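Local coordinates for protein D-xylonate dehydratase (Caulobacter crescentus, PDB 5OYN) that catalyses the dehydration of D-xylonate, and of D-gluconate with similar efficiency, using a [2Fe-2S] cluster and a magnesium ion, at residues L457-A462 with E472-Q477; D495-G500 with I507-P512. All coordinates share one frame; numbering follows the deposited sequence.

Interaction 1: L457-A462 with E472-Q477; sequences LVIRGA and EVVNMQ. With MG (magnesium ion), chain E.
Apolar side chains carry the contact between 457-462, which holds most of strand 455-460 and the turn after it, and the loop 472-477, and Ile459 is its hub. Its CG1 lies anti to the backbone N (chi1 -178°), so the CG1-CD1 arm and the CG2 methyl reach separate partners. Ile459 CD1 meets Val473 CG2 at 3.8 Å, the two side chains crossing at about a right angle, while Ile459 CG2 rests 4.0 Å from Val474 CG2. The same Val473 CG2 also touches Ala462 CB, 3.6 Å away, and so bridges the strand and the turn that follows it. Met476 comes in from the other end of the loop. Its chain bends at chi3 (-71°), placing Met476 CE 3.5 Å from Ile459 CG2 and also against the backbone of Leu457, whose CD1 in turn packs on the carbonyl O of Gln477.

Metal coordination occupies the far side of the loop. Glu472 points away from the strand on an extended chain (chi2 177°) and binds the magnesium ion through OE2 at 2.1 Å; a water, Glu101, Asp138 and the carboxylated Lys139 complete the site.

Strand 426-435 lies beside strand 455-460 and brings Phe434 against Met476; helix 436-443 adds Tyr440 to Met476 and Ser437 to Val473, and helix 177-187 lies against Gln477.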
loop_
_atom_site.group_PDB
_atom_site.type_symbol
_atom_site.label_atom_id
_atom_site.label_comp_id
_atom_site.label_asym_id
_atom_site.label_seq_id
_atom_site.Cartn_x
_atom_site.Cartn_y
_atom_site.Cartn_z
ATOM N N LEU A 457 -39.022 0.413 32.325
ATOM C CA LEU A 457 -39.175 0.704 30.907
ATOM C C LEU A 457 -38.981 -0.563 30.083
ATOM O O LEU A 457 -37.996 -1.291 30.250
ATOM C CB LEU A 457 -38.200 1.796 30.481
ATOM C CG LEU A 457 -38.256 3.026 31.402
ATOM C CD1 LEU A 457 -37.063 3.944 31.167
ATOM C CD2 LEU A 457 -39.573 3.792 31.249
ATOM N N VAL A 458 -39.944 -0.836 29.217
ATOM C CA VAL A 458 -40.012 -2.089 28.485
ATOM C C VAL A 458 -40.088 -1.756 27.008
ATOM O O VAL A 458 -40.823 -0.845 26.605
ATOM C CB VAL A 458 -41.226 -2.948 28.921
ATOM C CG1 VAL A 458 -41.369 -4.183 28.039
ATOM C CG2 VAL A 458 -41.095 -3.366 30.371
ATOM N N ILE A 459 -39.320 -2.484 26.201
ATOM C CA ILE A 459 -39.303 -2.302 24.759
ATOM C C ILE A 459 -39.470 -3.670 24.117
ATOM O O ILE A 459 -38.906 -4.659 24.597
ATOM C CB ILE A 459 -38.002 -1.606 24.293
ATOM C CG1 ILE A 459 -38.016 -1.378 22.779
ATOM C CG2 ILE A 459 -36.775 -2.397 24.723
ATOM C CD1 ILE A 459 -37.185 -0.193 22.345
ATOM N N ARG A 460 -40.266 -3.731 23.050
ATOM C CA ARG A 460 -40.560 -4.991 22.380
ATOM C C ARG A 460 -40.539 -4.790 20.871
ATOM O O ARG A 460 -40.673 -3.669 20.370
ATOM C CB ARG A 460 -41.920 -5.571 22.809
ATOM C CG ARG A 460 -43.104 -4.653 22.521
ATOM C CD ARG A 460 -44.379 -5.421 22.167
ATOM N NE ARG A 460 -45.544 -4.542 22.273
ATOM C CZ ARG A 460 -46.422 -4.568 23.274
ATOM N NH1 ARG A 460 -46.283 -5.445 24.256
ATOM N NH2 ARG A 460 -47.441 -3.715 23.290
ATOM N N GLY A 461 -40.391 -5.901 20.154
ATOM C CA GLY A 461 -40.237 -5.882 18.717
ATOM C C GLY A 461 -38.816 -5.700 18.236
ATOM O O GLY A 461 -38.607 -5.458 17.036
ATOM N N ALA A 462 -37.833 -5.811 19.133
ATOM C CA ALA A 462 -36.430 -5.583 18.810
ATOM C C ALA A 462 -35.621 -6.877 18.801
ATOM O O ALA A 462 -34.396 -6.848 18.974
ATOM C CB ALA A 462 -35.819 -4.572 19.783
ATOM N N GLU A 472 -29.679 -3.032 19.541
ATOM C CA GLU A 472 -29.143 -2.500 20.794
ATOM C C GLU A 472 -29.971 -1.287 21.194
ATOM O O GLU A 472 -29.555 -0.141 21.024
ATOM C CB GLU A 472 -27.671 -2.122 20.647
ATOM C CG GLU A 472 -26.711 -3.296 20.418
ATOM C CD GLU A 472 -25.246 -2.863 20.190
ATOM O OE1 GLU A 472 -24.934 -1.660 20.004
ATOM O OE2 GLU A 472 -24.377 -3.797 20.185
ATOM N N VAL A 473 -31.165 -1.542 21.734
ATOM C CA VAL A 473 -32.081 -0.451 22.091
ATOM C C VAL A 473 -32.667 -0.565 23.501
ATOM O O VAL A 473 -33.581 0.190 23.860
ATOM C CB VAL A 473 -33.232 -0.343 21.070
ATOM C CG1 VAL A 473 -32.711 0.096 19.704
ATOM C CG2 VAL A 473 -34.008 -1.652 20.988
ATOM N N VAL A 474 -32.147 -1.482 24.319
ATOM C CA VAL A 474 -32.760 -1.715 25.623
ATOM C C VAL A 474 -32.259 -0.726 26.677
ATOM O O VAL A 474 -32.976 -0.434 27.643
ATOM C CB VAL A 474 -32.540 -3.172 26.066
ATOM C CG1 VAL A 474 -33.064 -3.400 27.479
ATOM C CG2 VAL A 474 -33.235 -4.131 25.099
ATOM N N ASN A 475 -31.052 -0.177 26.529
ATOM C CA ASN A 475 -30.559 0.749 27.549
ATOM C C ASN A 475 -31.326 2.075 27.509
ATOM O O ASN A 475 -30.732 3.143 27.312
ATOM C CB ASN A 475 -29.041 0.971 27.415
ATOM C CG ASN A 475 -28.602 1.383 26.005
ATOM O OD1 ASN A 475 -29.027 0.803 25.003
ATOM N ND2 ASN A 475 -27.723 2.377 25.931
ATOM N N MET A 476 -32.648 2.008 27.718
ATOM C CA MET A 476 -33.505 3.190 27.752
ATOM C C MET A 476 -33.218 4.041 28.982
ATOM O O MET A 476 -32.938 3.517 30.064
ATOM C CB MET A 476 -34.975 2.778 27.753
ATOM C CG MET A 476 -35.491 2.288 26.412
ATOM S SD MET A 476 -37.081 1.419 26.501
ATOM C CE MET A 476 -36.554 -0.081 27.315
ATOM N N GLN A 477 -33.313 5.375 28.821
ATOM C CA GLN A 477 -33.023 6.267 29.939
ATOM C C GLN A 477 -34.309 6.861 30.529
ATOM O O GLN A 477 -35.335 6.943 29.841
ATOM C CB GLN A 477 -32.078 7.399 29.511
ATOM C CG GLN A 477 -32.668 8.433 28.561
ATOM C CD GLN A 477 -31.752 9.643 28.400
ATOM O OE1 GLN A 477 -30.522 9.517 28.454
ATOM N NE2 GLN A 477 -32.343 10.820 28.208
HETATM MG MG MG E . -22.465 -3.969 19.364
HETATM O O HOH W 1 -21.741 -3.550 21.361
#

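Interaction 2: D495-G500 with I507-P512; sequences DGRQSG and ILNASP
A backbone hydrogen bond and the packing of one leucine join loop 495-500 to strand 507-511 of a small antiparallel sheet, in a buried part of the C-terminal region beside the magnesium site. Asn509 N donates to Gly496 O over 3.0 Å, with an N-H...O angle of 158° and the donor nearly along the C=O axis.

Leu508 supplies the apolar half. Its CD2 sits against the Arg497-Gln498 peptide, 3.4 Å from Gln498 N, and also against Gln498 CG at 3.6 Å. The two side chains cross at about a right angle, and Leu508 CD1 reaches the amide Gln498 NE2 at 3.8 Å. That amide is held by Ser506 OG at OE1 and by Ser504 O at NE2, which probably fixes its rotation. An alanine here would remove the surface that meets Leu508 and the amide's bonds to Ser506 and Ser504, and would probably loosen the intervening loop.

Arg497 crosses Asn509 obliquely, its CG 3.7 Å from Asn509 OD1; its guanidinium binds Asn288 OD1 through NE and makes a weak bond to the magnesium ligand Glu472. Asn509 ND2 binds Gln290. At the other end Asp495 CB packs on Ala510 O. Through backbone hydrogen bonds Leu508 pairs with Ile403 of strand 401-404, and Ile507 with Thr492 and Gly494 at strand 492-494, which joins 507-511 to both.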
loop_
_atom_site.group_PDB
_atom_site.type_symbol
_atom_site.label_atom_id
_atom_site.label_comp_id
_atom_site.label_asym_id
_atom_site.label_seq_id
_atom_site.Cartn_x
_atom_site.Cartn_y
_atom_site.Cartn_z
ATOM N N ASP A 495 -36.896 -7.357 24.546
ATOM C CA ASP A 495 -36.548 -8.532 23.752
ATOM C C ASP A 495 -35.438 -8.248 22.741
ATOM O O ASP A 495 -35.128 -9.117 21.912
ATOM C CB ASP A 495 -37.791 -9.099 23.037
ATOM C CG ASP A 495 -38.399 -8.128 22.023
ATOM O OD1 ASP A 495 -38.046 -6.927 22.052
ATOM O OD2 ASP A 495 -39.235 -8.565 21.192
ATOM N N GLY A 496 -34.846 -7.056 22.792
ATOM C CA GLY A 496 -33.659 -6.730 22.043
ATOM C C GLY A 496 -32.412 -6.785 22.904
ATOM O O GLY A 496 -32.372 -7.438 23.954
ATOM N N ARG A 497 -31.374 -6.079 22.444
ATOM C CA ARG A 497 -30.045 -6.066 23.060
ATOM C C ARG A 497 -29.699 -4.644 23.500
ATOM O O ARG A 497 -30.507 -3.721 23.391
ATOM C CB ARG A 497 -28.993 -6.627 22.090
ATOM C CG ARG A 497 -29.497 -7.792 21.220
ATOM C CD ARG A 497 -28.397 -8.500 20.445
ATOM N NE ARG A 497 -27.299 -7.590 20.150
ATOM C CZ ARG A 497 -27.240 -6.808 19.076
ATOM N NH1 ARG A 497 -28.209 -6.843 18.181
ATOM N NH2 ARG A 497 -26.209 -5.996 18.901
ATOM N N GLN A 498 -28.490 -4.476 24.026
ATOM C CA GLN A 498 -27.939 -3.155 24.287
ATOM C C GLN A 498 -26.452 -3.215 24.001
ATOM O O GLN A 498 -25.857 -4.296 23.992
ATOM C CB GLN A 498 -28.175 -2.701 25.726
ATOM C CG GLN A 498 -27.239 -3.353 26.717
ATOM C CD GLN A 498 -27.581 -3.001 28.142
ATOM O OE1 GLN A 498 -28.544 -2.271 28.406
ATOM N NE2 GLN A 498 -26.783 -3.504 29.077
ATOM N N SER A 499 -25.849 -2.049 23.764
ATOM C CA SER A 499 -24.422 -2.022 23.458
ATOM C C SER A 499 -23.621 -2.609 24.611
ATOM O O SER A 499 -23.913 -2.362 25.785
ATOM C CB SER A 499 -23.957 -0.595 23.174
ATOM O OG SER A 499 -22.580 -0.560 22.819
ATOM N N GLY A 500 -22.597 -3.388 24.274
ATOM C CA GLY A 500 -21.702 -3.915 25.287
ATOM C C GLY A 500 -21.072 -2.820 26.122
ATOM O O GLY A 500 -20.447 -3.072 27.152
ATOM N N ILE A 507 -32.434 -6.097 31.672
ATOM C CA ILE A 507 -32.828 -7.475 31.413
ATOM C C ILE A 507 -32.979 -7.627 29.903
ATOM O O ILE A 507 -33.828 -6.975 29.282
ATOM C CB ILE A 507 -34.121 -7.837 32.160
ATOM C CG1 ILE A 507 -33.840 -7.931 33.654
ATOM C CG2 ILE A 507 -34.671 -9.180 31.676
ATOM C CD1 ILE A 507 -34.840 -7.193 34.495
ATOM N N LEU A 508 -32.159 -8.495 29.313
ATOM C CA LEU A 508 -31.876 -8.438 27.887
ATOM C C LEU A 508 -32.077 -9.788 27.232
ATOM O O LEU A 508 -32.077 -10.828 27.894
ATOM C CB LEU A 508 -30.430 -8.007 27.615
ATOM C CG LEU A 508 -30.096 -6.605 28.069
ATOM C CD1 LEU A 508 -28.863 -6.656 28.924
ATOM C CD2 LEU A 508 -29.885 -5.756 26.849
ATOM N N ASN A 509 -32.185 -9.740 25.900
ATOM C CA ASN A 509 -32.185 -10.921 25.035
ATOM C C ASN A 509 -33.376 -11.831 25.321
ATOM O O ASN A 509 -33.274 -13.057 25.199
ATOM C CB ASN A 509 -30.872 -11.710 25.159
ATOM C CG ASN A 509 -29.637 -10.845 24.946
ATOM O OD1 ASN A 509 -29.714 -9.742 24.392
ATOM N ND2 ASN A 509 -28.486 -11.347 25.382
ATOM N N ALA A 510 -34.508 -11.234 25.702
ATOM C CA ALA A 510 -35.649 -12.012 26.169
ATOM C C ALA A 510 -36.171 -12.898 25.049
ATOM O O ALA A 510 -36.564 -12.406 23.988
ATOM C CB ALA A 510 -36.753 -11.087 26.678
ATOM N N SER A 511 -36.150 -14.208 25.285
ATOM C CA SER A 511 -36.619 -15.197 24.333
ATOM C C SER A 511 -37.743 -16.028 24.946
ATOM O O SER A 511 -37.678 -16.378 26.132
ATOM C CB SER A 511 -35.471 -16.117 23.886
ATOM O OG SER A 511 -34.282 -15.379 23.701
ATOM N N PRO A 512 -38.801 -16.341 24.176
ATOM C CA PRO A 512 -38.924 -15.886 22.788
ATOM C C PRO A 512 -39.419 -14.447 22.712
ATOM O O PRO A 512 -40.151 -13.993 23.601
ATOM C CB PRO A 512 -39.946 -16.858 22.177
ATOM C CG PRO A 512 -40.627 -17.550 23.369
ATOM C CD PRO A 512 -40.001 -17.066 24.636
#

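From the N terminus, strand 455-460 is followed by a turn and a loop that runs back alongside it, and interaction 1 closes this excursion. The chain then passes through helix 480-484 and strand 492-494, which pairs with strand 455-460, before interaction 2 closes a second, shorter loop onto strand 507-511. The contacts are in series, neither nested nor crossed, but their centres are 8 Å apart and they touch. Val474 N probably bonds to Arg497 O (2.9 Å), and Gly461 N to Asp495 OD2 (3.1 Å). Together they tie the mixed sheet to the small antiparallel sheet, and probably help to hold Arg497 beside the metal ligand Glu472.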